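PDB 3D9W: putative acetyltransferase from Nocardia farcinica, which probably transfers acetyl groups from acetyl-coenzyme A to arylamines, as an arylamine N-acetyltransferase. Local coordinates for residues A14-D19 with A90-R95; L22-F27 with T46-F51; S76-Y81 with I269-P274; G105-G110 with A117-L122; M134-F139 with V188-F193. All coordinates share one frame; numbering follows the deposited sequence.

Contact 1: A14-D19 with A90-R95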
# COMPACT_ATOMS: atom_id res chain seq x y z
N ALA A 14 4.64 3.15 -20.17
CA ALA A 14 4.79 2.37 -21.39
C ALA A 14 5.01 0.90 -21.09
O ALA A 14 4.27 0.04 -21.57
CB ALA A 14 5.95 2.92 -22.21
N GLU A 15 6.03 0.60 -20.29
CA GLU A 15 6.38 -0.77 -19.94
C GLU A 15 5.30 -1.59 -19.25
O GLU A 15 5.54 -2.75 -18.93
CB GLU A 15 7.61 -0.77 -19.04
CG GLU A 15 8.77 0.06 -19.56
CD GLU A 15 9.88 0.16 -18.55
OE1 GLU A 15 10.51 -0.88 -18.25
OE2 GLU A 15 10.11 1.28 -18.04
N LEU A 16 4.13 -0.99 -19.03
CA LEU A 16 3.03 -1.68 -18.35
C LEU A 16 2.06 -2.37 -19.30
O LEU A 16 1.69 -1.83 -20.34
CB LEU A 16 2.23 -0.69 -17.49
CG LEU A 16 0.96 -1.19 -16.80
CD1 LEU A 16 1.31 -1.96 -15.55
CD2 LEU A 16 0.07 -0.01 -16.45
N ASP A 17 1.65 -3.58 -18.95
CA ASP A 17 0.68 -4.29 -19.78
C ASP A 17 -0.64 -3.83 -19.18
O ASP A 17 -1.18 -4.47 -18.27
CB ASP A 17 0.81 -5.80 -19.63
CG ASP A 17 -0.17 -6.55 -20.52
OD1 ASP A 17 -1.30 -6.05 -20.74
OD2 ASP A 17 0.19 -7.65 -20.99
N LEU A 18 -1.15 -2.71 -19.68
CA LEU A 18 -2.38 -2.15 -19.15
C LEU A 18 -3.51 -3.15 -19.04
O LEU A 18 -4.23 -3.20 -18.03
CB LEU A 18 -2.83 -0.97 -20.01
CG LEU A 18 -3.96 -0.15 -19.36
CD1 LEU A 18 -3.45 0.55 -18.10
CD2 LEU A 18 -4.49 0.85 -20.36
N ASP A 19 -3.68 -3.97 -20.07
CA ASP A 19 -4.77 -4.93 -20.07
C ASP A 19 -4.60 -6.09 -19.08
O ASP A 19 -5.56 -6.54 -18.47
CB ASP A 19 -4.98 -5.41 -21.50
CG ASP A 19 -5.20 -4.24 -22.45
OD1 ASP A 19 -6.31 -3.65 -22.43
OD2 ASP A 19 -4.25 -3.90 -23.20
N ALA A 90 1.04 3.68 -10.19
CA ALA A 90 1.44 4.91 -10.86
C ALA A 90 1.53 4.70 -12.38
O ALA A 90 1.05 5.53 -13.16
CB ALA A 90 2.78 5.40 -10.31
N ALA A 91 2.14 3.59 -12.79
CA ALA A 91 2.27 3.27 -14.20
C ALA A 91 0.90 3.25 -14.88
O ALA A 91 0.72 3.86 -15.93
CB ALA A 91 2.94 1.93 -14.36
N ALA A 92 -0.07 2.57 -14.27
CA ALA A 92 -1.41 2.50 -14.82
C ALA A 92 -2.04 3.89 -14.90
O ALA A 92 -2.58 4.27 -15.94
CB ALA A 92 -2.27 1.60 -13.97
N LEU A 93 -1.97 4.63 -13.81
CA LEU A 93 -2.52 5.98 -13.75
C LEU A 93 -2.01 6.80 -14.91
O LEU A 93 -2.79 7.40 -15.65
CB LEU A 93 -2.14 6.66 -12.43
CG LEU A 93 -2.78 6.10 -11.18
CD1 LEU A 93 -2.29 6.86 -9.97
CD2 LEU A 93 -4.29 6.21 -11.30
N GLU A 94 -0.69 6.84 -15.06
CA GLU A 94 -0.07 7.59 -16.14
C GLU A 94 -0.66 7.15 -17.47
O GLU A 94 -1.18 7.95 -18.25
CB GLU A 94 1.44 7.35 -16.12
CG GLU A 94 2.21 8.28 -17.00
CD GLU A 94 3.70 8.12 -16.80
OE1 GLU A 94 4.25 7.08 -17.22
OE2 GLU A 94 4.32 9.04 -16.22
N ARG A 95 -0.57 5.85 -17.73
CA ARG A 95 -1.10 5.27 -18.95
C ARG A 95 -2.48 5.79 -19.32
O ARG A 95 -2.73 6.14 -20.47
CB ARG A 95 -1.13 3.75 -18.83
CG ARG A 95 0.24 3.14 -19.04
CD ARG A 95 0.75 3.49 -20.43
NE ARG A 95 -0.08 2.86 -21.46
CZ ARG A 95 -0.01 1.58 -21.80
NH1 ARG A 95 0.86 0.77 -21.20
NH2 ARG A 95 -0.82 1.10 -22.72
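Leu-16 and Arg-95 carry most of this contact. It joins the turn ahead of helix 18-25 to the C-terminal end of helix 82-95. Leu-16 points at the helix, with CG anti to its own backbone N (chi1 175°). This directs one methyl, CD2, onto the helix surface. Leu-16 CD2 lies 3.8 Å from Ala-92 CB and 4.0 Å from Ala-91 CB, so a single branch covers two small residues.

Arg-95 turns back toward the turn. Its chain is bent at chi2 and chi3, which brings Arg-95 CG to 4.1 Å from Leu-16 CD2 and carries the guanidinium past the leucine. NH1 then reaches the backbone: Arg-95 NH1 to Leu-16 O is 2.9 Å. The bond is weak because the N-H...O angle is 128°, although the oxygen sits at the guanidinium edge and in its plane. The same NH1 also bonds to Gly-13 O. Leu-18 crosses Arg-95 obliquely. Its CB lies over one guanidinium face, 4.0 Å from Arg-95 NH2, and Leu-18 CD1 meets Arg-95 CB at 4.0 Å.

Asp-17 is the N-cap of helix 18-25, and its OD1 bonds to Ala-20 N. Glu-94, on the helix, bonds through OE1 to Gly-13 N and through OE2 to Trp-11 N, just ahead of the turn.

Arg-95 combines two roles: its methylenes pack on the leucines, while NH1 meets carbonyl oxygens. With Gly-13 O and, weakly, Leu-16 O as partners, its charge is spent on the backbone of the turn and probably helps hold it against the helix end.

Contact 2: L22-F27 with T46-F51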
# COMPACT_ATOMS: atom_id res chain seq x y z
N LEU A 22 -5.40 -4.21 -15.62
CA LEU A 22 -6.81 -3.89 -15.43
C LEU A 22 -7.66 -5.15 -15.27
O LEU A 22 -8.66 -5.16 -14.53
CB LEU A 22 -7.32 -3.04 -16.60
CG LEU A 22 -6.62 -1.69 -16.72
CD1 LEU A 22 -7.21 -0.91 -17.88
CD2 LEU A 22 -6.77 -0.91 -15.42
N ALA A 23 -7.26 -6.21 -15.96
CA ALA A 23 -7.96 -7.48 -15.90
C ALA A 23 -7.74 -8.10 -14.54
O ALA A 23 -8.66 -8.65 -13.94
CB ALA A 23 -7.44 -8.41 -16.98
N ARG A 24 -6.52 -7.99 -14.05
CA ARG A 24 -6.17 -8.56 -12.77
C ARG A 24 -6.89 -7.93 -11.57
O ARG A 24 -7.21 -8.64 -10.62
CB ARG A 24 -4.65 -8.49 -12.58
CG ARG A 24 -4.13 -9.33 -11.44
CD ARG A 24 -4.11 -8.55 -10.14
NE ARG A 24 -3.67 -9.38 -9.03
CZ ARG A 24 -4.47 -10.15 -8.30
NH1 ARG A 24 -5.77 -10.19 -8.56
NH2 ARG A 24 -3.96 -10.86 -7.31
N ILE A 25 -7.13 -6.63 -11.61
CA ILE A 25 -7.81 -5.97 -10.49
C ILE A 25 -9.31 -5.92 -10.71
O ILE A 25 -10.07 -5.58 -9.80
CB ILE A 25 -7.30 -4.54 -10.27
CG1 ILE A 25 -7.75 -3.63 -11.42
CG2 ILE A 25 -5.78 -4.56 -10.11
CD1 ILE A 25 -7.34 -2.16 -11.23
N GLY A 26 -9.73 -6.24 -11.93
CA GLY A 26 -11.15 -6.25 -12.23
C GLY A 26 -11.74 -4.92 -12.65
O GLY A 26 -12.89 -4.63 -12.35
N PHE A 27 -10.95 -4.10 -13.33
CA PHE A 27 -11.47 -2.82 -13.76
C PHE A 27 -12.58 -3.07 -14.79
O PHE A 27 -12.55 -4.07 -15.51
CB PHE A 27 -10.36 -1.97 -14.38
CG PHE A 27 -10.77 -0.55 -14.61
CD1 PHE A 27 -11.08 0.27 -13.53
CD2 PHE A 27 -10.88 -0.05 -15.89
CE1 PHE A 27 -11.50 1.58 -13.73
CE2 PHE A 27 -11.30 1.26 -16.10
CZ PHE A 27 -11.62 2.07 -15.02
N THR A 46 -6.84 -1.87 -4.30
CA THR A 46 -6.74 -2.08 -2.86
C THR A 46 -7.47 -3.32 -2.39
O THR A 46 -7.09 -3.90 -1.38
CB THR A 46 -7.28 -0.88 -2.09
OG1 THR A 46 -8.60 -0.55 -2.54
CG2 THR A 46 -6.34 0.32 -2.27
N THR A 47 -8.51 -3.74 -3.11
CA THR A 47 -9.27 -4.92 -2.70
C THR A 47 -8.92 -6.18 -3.46
O THR A 47 -9.47 -7.25 -3.20
CB THR A 47 -10.80 -4.69 -2.81
OG1 THR A 47 -11.17 -4.50 -4.18
CG2 THR A 47 -11.21 -3.47 -2.01
N ALA A 48 -7.99 -6.06 -4.40
CA ALA A 48 -7.57 -7.20 -5.20
C ALA A 48 -6.15 -7.68 -4.88
O ALA A 48 -5.93 -8.88 -4.70
CB ALA A 48 -7.67 -6.85 -6.68
N ILE A 49 -5.21 -6.74 -4.80
CA ILE A 49 -3.80 -7.08 -4.55
C ILE A 49 -3.44 -7.35 -3.09
O ILE A 49 -3.75 -6.54 -2.22
CB ILE A 49 -2.87 -5.96 -5.07
CG1 ILE A 49 -3.27 -5.57 -6.49
CG2 ILE A 49 -1.42 -6.42 -5.02
CD1 ILE A 49 -3.22 -6.71 -7.47
N PRO A 50 -2.78 -8.49 -2.80
CA PRO A 50 -2.39 -8.81 -1.42
C PRO A 50 -1.21 -7.94 -0.95
O PRO A 50 -0.50 -7.34 -1.75
CB PRO A 50 -1.99 -10.29 -1.51
CG PRO A 50 -2.80 -10.80 -2.63
CD PRO A 50 -2.68 -9.69 -3.64
N PHE A 51 -1.01 -7.88 0.36
CA PHE A 51 0.10 -7.11 0.91
C PHE A 51 1.06 -8.09 1.58
O PHE A 51 0.65 -8.95 2.35
CB PHE A 51 -0.42 -6.10 1.92
CG PHE A 51 0.65 -5.30 2.57
CD1 PHE A 51 1.45 -5.84 3.57
CD2 PHE A 51 0.87 -3.98 2.18
CE1 PHE A 51 2.44 -5.09 4.19
CE2 PHE A 51 1.85 -3.22 2.79
CZ PHE A 51 2.64 -3.77 3.79
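Arg-24 starts with CG anti to its backbone N (chi1 -167°) and then bends at chi2 (-89°), which swings its guanidinium toward Ile-49. Ile-49 is bent as well: CG1 is anti to the carbonyl carbon, and a further turn at chi2 presents CD1 to the arginine. The two chains meet obliquely. Ile-49 CD1 is 3.4 Å from Arg-24 CD and lies beside NE.

The polar end of Arg-24 is held outside this pair, since NE bonds to Leu-73 O. Ala-48 O lies over one face of the guanidinium, 3.8 Å from Arg-24 NH2. Pro-50 CD comes to 4.1 Å from the same NH2.

This is where the ends of helices 18-25 and 35-48 meet in the N-terminal helical part of the fold. Helix 18-25 stops in a Schellman motif. Phe-27 N bonds to Leu-22 O at 2.8 Å, and the weaker bond from Gly-26 N goes to Ala-23 O. Gly-26 is the C-prime residue, with a positive phi of 86°.

Just before that stop, Ile-25 packs on the second helix end. Ala-48 CB points toward it and lies 3.9 Å from Ile-25 CA. The branch methyl Ile-25 CG2 meets Ile-49 CD1 at 4.3 Å. Around the contact, Thr-47 O accepts a bond from Arg-226 NH1, and the backbone of Phe-51 bonds with that of Gln-225, both on strand 223-227.

Contact 3: S76-Y81 with I269-P274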
# COMPACT_ATOMS: atom_id res chain seq x y z
N SER A 76 1.11 -13.65 -10.81
CA SER A 76 1.37 -14.65 -9.79
C SER A 76 0.50 -14.38 -8.59
O SER A 76 -0.09 -13.31 -8.47
CB SER A 76 2.84 -14.63 -9.35
OG SER A 76 3.70 -15.02 -10.40
N ARG A 77 0.42 -15.37 -7.70
CA ARG A 77 -0.36 -15.22 -6.49
C ARG A 77 0.58 -14.72 -5.44
O ARG A 77 0.98 -15.45 -4.54
CB ARG A 77 -0.95 -16.57 -6.08
CG ARG A 77 -1.93 -17.11 -7.10
CD ARG A 77 -3.31 -17.12 -6.51
NE ARG A 77 -3.36 -18.05 -5.39
CZ ARG A 77 -4.32 -18.06 -4.47
NH1 ARG A 77 -5.31 -17.17 -4.52
NH2 ARG A 77 -4.27 -18.95 -3.50
N ARG A 78 0.96 -13.46 -5.58
CA ARG A 78 1.87 -12.82 -4.66
C ARG A 78 1.48 -11.37 -4.59
O ARG A 78 0.85 -10.84 -5.51
CB ARG A 78 3.31 -12.95 -5.15
CG ARG A 78 3.88 -14.36 -5.09
CD ARG A 78 3.94 -14.87 -3.65
NE ARG A 78 4.79 -14.04 -2.80
CZ ARG A 78 6.11 -13.94 -2.95
NH1 ARG A 78 6.72 -14.62 -3.91
NH2 ARG A 78 6.81 -13.18 -2.13
N GLY A 79 1.86 -10.73 -3.49
CA GLY A 79 1.55 -9.32 -3.31
C GLY A 79 2.84 -8.56 -3.12
O GLY A 79 3.91 -9.07 -3.47
N GLY A 80 2.75 -7.35 -2.59
CA GLY A 80 3.92 -6.52 -2.35
C GLY A 80 3.56 -5.48 -1.31
O GLY A 80 2.42 -5.44 -0.86
N TYR A 81 4.51 -4.64 -0.91
CA TYR A 81 4.18 -3.61 0.05
C TYR A 81 4.02 -2.25 -0.64
O TYR A 81 3.90 -2.19 -1.86
CB TYR A 81 5.20 -3.56 1.20
CG TYR A 81 6.65 -3.58 0.82
CD1 TYR A 81 7.15 -2.67 -0.11
CD2 TYR A 81 7.53 -4.47 1.43
CE1 TYR A 81 8.50 -2.65 -0.42
CE2 TYR A 81 8.88 -4.46 1.13
CZ TYR A 81 9.36 -3.55 0.20
OH TYR A 81 10.71 -3.52 -0.10
N ILE A 269 -1.85 -15.76 -1.46
CA ILE A 269 -0.43 -15.80 -1.71
C ILE A 269 -0.05 -17.27 -1.86
O ILE A 269 -0.44 -18.09 -1.03
CB ILE A 269 0.33 -15.15 -0.54
CG1 ILE A 269 0.05 -13.65 -0.55
CG2 ILE A 269 1.82 -15.46 -0.62
CD1 ILE A 269 0.71 -12.89 0.57
N GLU A 270 0.68 -17.58 -2.92
CA GLU A 270 1.12 -18.95 -3.22
C GLU A 270 2.65 -18.97 -3.31
O GLU A 270 3.25 -18.21 -4.06
CB GLU A 270 0.53 -19.41 -4.56
CG GLU A 270 0.24 -20.90 -4.65
CD GLU A 270 -1.14 -21.18 -5.23
OE1 GLU A 270 -2.11 -20.47 -4.84
OE2 GLU A 270 -1.26 -22.11 -6.06
N LEU A 271 3.27 -19.86 -2.54
CA LEU A 271 4.72 -19.97 -2.51
C LEU A 271 5.19 -21.38 -2.78
O LEU A 271 4.48 -22.34 -2.52
CB LEU A 271 5.25 -19.58 -1.14
CG LEU A 271 4.79 -18.29 -0.49
CD1 LEU A 271 5.49 -18.12 0.86
CD2 LEU A 271 5.11 -17.13 -1.42
N PRO A 272 6.42 -21.53 -3.29
CA PRO A 272 6.91 -22.89 -3.54
C PRO A 272 7.11 -23.53 -2.16
O PRO A 272 7.14 -22.84 -1.14
CB PRO A 272 8.23 -22.66 -4.26
CG PRO A 272 8.04 -21.32 -4.94
CD PRO A 272 7.32 -20.52 -3.87
N GLY A 273 7.26 -24.85 -2.14
CA GLY A 273 7.45 -25.54 -0.87
C GLY A 273 8.68 -25.03 -0.14
O GLY A 273 8.59 -24.67 1.04
N PRO A 274 9.83 -24.98 -0.82
CA PRO A 274 11.05 -24.50 -0.18
C PRO A 274 10.85 -23.22 0.62
O PRO A 274 11.44 -23.05 1.69
CB PRO A 274 12.00 -24.33 -1.35
CG PRO A 274 11.62 -25.48 -2.22
CD PRO A 274 10.11 -25.42 -2.20
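Arg-77 and Arg-78 meet Ile-269, Glu-270 and Leu-271 at the surface. Arg-78, Gly-79, Gly-80 and Tyr-81 begin the Arg-Gly-Gly-x-Cys motif of arylamine N-acetyltransferases. Tyr-81 is the N-cap of helix 82-95, and the cysteine of the motif follows it. Arg-77 is the centre of an inverse gamma turn.

The backbones join through one good hydrogen bond. Glu-270 N donates to Arg-77 O at 2.7 Å, nearly straight at 165° and in the carbonyl plane. Ile-269 CA makes a CA-H...O contact with the same oxygen, at 3.2 Å from Arg-77 O.

The charged contact is a salt bridge between Arg-77 and Glu-270. Arg-77 grips side-on with two nitrogens, and both reach one oxygen. Arg-77 NE to Glu-270 OE1 is 2.8 Å, and Arg-77 NH2 to the same Glu-270 OE1 is 3.0 Å. The oxygen lies near the guanidinium plane, but the carboxylate is turned by 85° against that plane. NE meets OE1 from above the carboxylate plane. Arg-77 NH1 has a second acidic partner, Asp-268, so the arginine bridges two neighbouring acids.

The apolar contacts belong to Arg-78. Its polar end is held by Glu-52 and Glu-55, while its bent chain packs on the other segment. Arg-78 CD lies 3.7 Å from Ile-269 CG2. Leu-271 crosses the arginine at about a right angle. Its methyl CD2 lies over one guanidinium face, 3.4 Å from Arg-78 NE and offset toward the rim.

Contact 4: G105-G110 with A117-L122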
# COMPACT_ATOMS: atom_id res chain seq x y z
N GLY A 105 5.37 9.51 3.02
CA GLY A 105 4.89 9.77 4.36
C GLY A 105 5.64 8.98 5.40
O GLY A 105 6.40 8.06 5.07
N ARG A 106 5.43 9.35 6.65
CA ARG A 106 6.04 8.68 7.79
C ARG A 106 4.92 8.00 8.55
O ARG A 106 4.03 8.66 9.09
CB ARG A 106 6.71 9.69 8.73
CG ARG A 106 7.73 10.60 8.12
CD ARG A 106 8.23 11.56 9.18
NE ARG A 106 9.05 12.65 8.65
CZ ARG A 106 10.28 12.51 8.18
NH1 ARG A 106 10.87 11.32 8.17
NH2 ARG A 106 10.94 13.57 7.75
N VAL A 107 4.94 6.68 8.60
CA VAL A 107 3.91 5.98 9.33
C VAL A 107 4.18 6.21 10.81
O VAL A 107 5.32 6.26 11.24
CB VAL A 107 3.91 4.49 9.04
CG1 VAL A 107 2.75 3.83 9.76
CG2 VAL A 107 3.82 4.26 7.55
N THR A 108 3.11 6.36 11.57
CA THR A 108 3.23 6.59 12.99
C THR A 108 2.38 5.59 13.74
O THR A 108 2.81 5.00 14.73
CB THR A 108 2.78 8.03 13.34
OG1 THR A 108 1.55 8.31 12.67
CG2 THR A 108 3.81 9.03 12.89
N MET A 109 1.16 5.39 13.26
CA MET A 109 0.24 4.44 13.88
C MET A 109 0.17 4.63 15.39
O MET A 109 0.33 3.68 16.14
CB MET A 109 0.66 3.00 13.58
CG MET A 109 0.36 2.59 12.16
SD MET A 109 -1.36 2.92 11.77
CE MET A 109 -2.19 1.91 13.07
N GLY A 110 -0.05 5.86 15.83
CA GLY A 110 -0.14 6.12 17.25
C GLY A 110 1.19 6.20 17.97
O GLY A 110 1.27 6.76 19.07
N ALA A 117 10.62 8.29 6.41
CA ALA A 117 9.65 8.66 5.39
C ALA A 117 9.85 7.62 4.28
O ALA A 117 10.62 7.83 3.34
CB ALA A 117 9.93 10.07 4.86
N THR A 118 9.16 6.49 4.42
CA THR A 118 9.29 5.40 3.47
C THR A 118 7.96 4.81 3.03
O THR A 118 7.88 3.64 2.65
CB THR A 118 10.16 4.29 4.07
OG1 THR A 118 9.49 3.70 5.18
CG2 THR A 118 11.49 4.86 4.55
N HIS A 119 6.91 5.63 3.08
CA HIS A 119 5.59 5.16 2.68
C HIS A 119 5.08 5.87 1.42
O HIS A 119 4.62 7.01 1.47
CB HIS A 119 4.58 5.34 3.81
CG HIS A 119 3.22 4.88 3.44
ND1 HIS A 119 2.95 3.57 3.11
CD2 HIS A 119 2.06 5.56 3.27
CE1 HIS A 119 1.69 3.46 2.74
NE2 HIS A 119 1.13 4.66 2.83
N ALA A 120 5.14 5.16 0.29
CA ALA A 120 4.73 5.70 -0.99
C ALA A 120 3.29 6.20 -1.04
O ALA A 120 2.35 5.49 -0.66
CB ALA A 120 4.95 4.66 -2.07
N LEU A 121 3.12 7.42 -1.52
CA LEU A 121 1.80 8.03 -1.66
C LEU A 121 1.73 8.67 -3.03
O LEU A 121 2.75 9.07 -3.58
CB LEU A 121 1.57 9.10 -0.58
CG LEU A 121 1.34 8.62 0.86
CD1 LEU A 121 1.26 9.83 1.80
CD2 LEU A 121 0.06 7.76 0.95
N LEU A 122 0.53 8.75 -3.58
CA LEU A 122 0.36 9.35 -4.90
C LEU A 122 -0.63 10.52 -4.89
O LEU A 122 -1.77 10.39 -4.44
CB LEU A 122 -0.10 8.29 -5.90
CG LEU A 122 0.82 7.08 -6.11
CD1 LEU A 122 0.15 6.05 -7.02
CD2 LEU A 122 2.13 7.55 -6.72
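Gly-105 and His-119 form an antiparallel hydrogen-bonded pair in the hairpin of strands 99-107 and 117-125. Gly-105 N donates to His-119 O at 3.0 Å, and His-119 N returns a longer bond to Gly-105 O at 3.2 Å. Thr-118 and His-119 both face Gly-105, which makes a classic beta bulge.

Two side-chain contacts flank the pair. Val-107 CG2 meets His-119 CB at 4.0 Å. Beyond the bulge, Arg-106 runs extended from CG to NE, and its guanidinium covers Ala-117 with one face. Arg-106 NH1 is 3.7 Å from Ala-117 CB and bonds to Arg-115 O.

Further out, the imidazole is set by other groups. CG is anti to the backbone N (chi1 -180°), which carries the ring away from the bulge. His-119 NE2 hydrogen-bonds to Asp-136 OD1. The ring meets Phe-139 edge-to-face and Tyr-191 at an inclined angle. The His-119 side chain also touches Cys-82.

This Cys, His and Asp set is consistent with the catalytic triad of the family. NE2 is engaged by the aspartate, so ND1 is the nitrogen that would serve the cysteine, as in relatives.

Contact 5: M134-F139 with V188-F193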
# COMPACT_ATOMS: atom_id res chain seq x y z
N MET A 134 -5.42 12.10 -3.30
CA MET A 134 -4.36 11.31 -2.70
C MET A 134 -4.72 9.85 -2.85
O MET A 134 -5.78 9.42 -2.40
CB MET A 134 -4.23 11.64 -1.22
CG MET A 134 -3.74 13.04 -0.95
SD MET A 134 -2.15 13.27 -1.72
CE MET A 134 -1.21 11.98 -0.87
N CYS A 135 -3.86 9.09 -3.51
CA CYS A 135 -4.10 7.66 -3.70
C CYS A 135 -3.10 6.85 -2.88
O CYS A 135 -1.90 6.81 -3.18
CB CYS A 135 -4.01 7.28 -5.18
SG CYS A 135 -5.26 8.10 -6.23
N ASP A 136 -3.60 6.24 -1.81
CA ASP A 136 -2.77 5.41 -0.95
C ASP A 136 -3.18 3.97 -1.23
O ASP A 136 -4.04 3.39 -0.56
CB ASP A 136 -3.02 5.76 0.51
CG ASP A 136 -2.15 4.98 1.45
OD1 ASP A 136 -1.10 4.49 0.98
OD2 ASP A 136 -2.51 4.85 2.65
N VAL A 137 -2.56 3.40 -2.25
CA VAL A 137 -2.89 2.05 -2.67
C VAL A 137 -1.95 0.97 -2.16
O VAL A 137 -2.13 -0.21 -2.48
CB VAL A 137 -2.94 1.96 -4.23
CG1 VAL A 137 -4.11 2.79 -4.76
CG2 VAL A 137 -1.62 2.46 -4.82
N GLY A 138 -0.96 1.35 -1.37
CA GLY A 138 -0.02 0.34 -0.90
C GLY A 138 0.08 0.16 0.60
O GLY A 138 0.93 -0.62 1.06
N PHE A 139 -0.76 0.85 1.36
CA PHE A 139 -0.71 0.73 2.81
C PHE A 139 -1.11 -0.67 3.27
O PHE A 139 -0.58 -1.18 4.25
CB PHE A 139 -1.62 1.78 3.49
CG PHE A 139 -1.40 1.88 4.98
CD1 PHE A 139 -0.25 2.48 5.50
CD2 PHE A 139 -2.33 1.34 5.88
CE1 PHE A 139 -0.03 2.54 6.88
CE2 PHE A 139 -2.11 1.40 7.26
CZ PHE A 139 -0.96 2.00 7.76
N VAL A 188 -6.86 7.08 15.51
CA VAL A 188 -5.42 7.07 15.57
C VAL A 188 -4.85 7.70 14.32
O VAL A 188 -5.50 7.75 13.26
CB VAL A 188 -4.88 5.63 15.75
CG1 VAL A 188 -5.09 4.83 14.48
CG2 VAL A 188 -3.41 5.66 16.11
N ASP A 189 -3.63 8.20 14.45
CA ASP A 189 -2.92 8.81 13.34
C ASP A 189 -2.21 7.68 12.59
O ASP A 189 -1.36 6.98 13.13
CB ASP A 189 -1.92 9.83 13.88
CG ASP A 189 -1.02 9.25 14.97
OD1 ASP A 189 -0.06 8.52 14.64
OD2 ASP A 189 -1.29 9.51 16.17
N ARG A 190 -2.60 7.49 11.34
CA ARG A 190 -1.98 6.45 10.54
C ARG A 190 -0.57 6.93 10.23
O ARG A 190 0.41 6.36 10.71
CB ARG A 190 -2.77 6.20 9.25
CG ARG A 190 -2.15 5.11 8.37
CD ARG A 190 -2.83 4.95 7.01
NE ARG A 190 -4.08 4.20 7.09
CZ ARG A 190 -4.68 3.63 6.04
NH1 ARG A 190 -4.13 3.72 4.83
NH2 ARG A 190 -5.81 2.96 6.21
N TYR A 191 -0.46 8.00 9.45
CA TYR A 191 0.83 8.53 9.07
C TYR A 191 0.81 10.02 8.82
O TYR A 191 -0.22 10.66 8.94
CB TYR A 191 1.31 7.83 7.79
CG TYR A 191 0.33 7.89 6.62
CD1 TYR A 191 -0.11 9.11 6.10
CD2 TYR A 191 -0.16 6.72 6.03
CE1 TYR A 191 -1.01 9.16 5.04
CE2 TYR A 191 -1.05 6.76 4.97
CZ TYR A 191 -1.47 7.98 4.48
OH TYR A 191 -2.37 8.00 3.44
N THR A 192 1.96 10.57 8.49
CA THR A 192 2.06 11.99 8.18
C THR A 192 2.84 12.11 6.87
O THR A 192 3.64 11.24 6.54
CB THR A 192 2.83 12.76 9.25
OG1 THR A 192 4.22 12.38 9.22
CG2 THR A 192 2.25 12.50 10.62
N PHE A 193 2.60 13.18 6.11
CA PHE A 193 3.33 13.37 4.86
C PHE A 193 3.43 14.83 4.45
O PHE A 193 2.61 15.66 4.85
CB PHE A 193 2.71 12.56 3.72
CG PHE A 193 1.36 13.04 3.29
CD1 PHE A 193 0.21 12.61 3.95
CD2 PHE A 193 1.22 13.87 2.19
CE1 PHE A 193 -1.04 12.99 3.50
CE2 PHE A 193 -0.03 14.26 1.74
CZ PHE A 193 -1.16 13.82 2.39
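Phe-139 carries Arg-190 flat on one face of its ring. The guanidinium and ring centres are 3.9 Å apart, and the planes differ by 12°. Arg-190 CD lies over the middle of the ring, 3.5 Å from the Phe-139 centroid, in a CH-pi contact. The two side chains run antiparallel where they overlap.

Asp-136 OD2 meets two flat groups at their edges. It lies in the guanidinium plane, with Arg-190 NH1 at 2.9 Å in a salt bridge. This bond is bent, at 123°, and weak. OD2 is also in the plane of the Tyr-191 ring, 3.3 Å from Tyr-191 CE2. The carboxylate is turned by 77° against that ring. The tyrosine hydroxyl bonds to Tyr-147 OH.

Arg-190 has further partners: Gln-181 OE1 takes NE, while Arg-141 O and Gly-142 O take NH2 and NH1. These bonds and the stack fix its plane from several directions.

Farther along, Met-134 and Phe-193 reach tip to tip. Met-134 CE is 3.7 Å from Phe-193 CE2, and SD stands oblique to the ring in a Met-aromatic contact. Trp-177 stacks on Phe-193.

The contact reaches over strands 117-125 and 99-107, which lie between strands 132-135 and 188-193 in the large antiparallel sheet. Arg-190 and Tyr-191 touch Asp-136 OD2, and Phe-139 backs Arg-190. Asp-136, the partner of His-119, fits the aspartate of the family's Cys-His-Asp triad.

Overall arrangement
From the N terminus, contact 1 closes a loop of 70 residues by joining the turn before helix 18-25 to the end of helix 82-95. Contact 2 is nested inside it and brings the ends of helices 18-25 and 35-48 together. Contact 3 crosses contact 1. It starts before helix 82-95 and closes far along the chain, just before helix 273-280. Contacts 4 and 5 both nest within contact 3 and follow each other in series. They share the large sheet, with centres 6 Å apart. Phe-51 of contact 2 packs on both contact 3 and contact 5. Leu-93 of contact 1 meets Leu-122 of contact 4, joining helices to sheet.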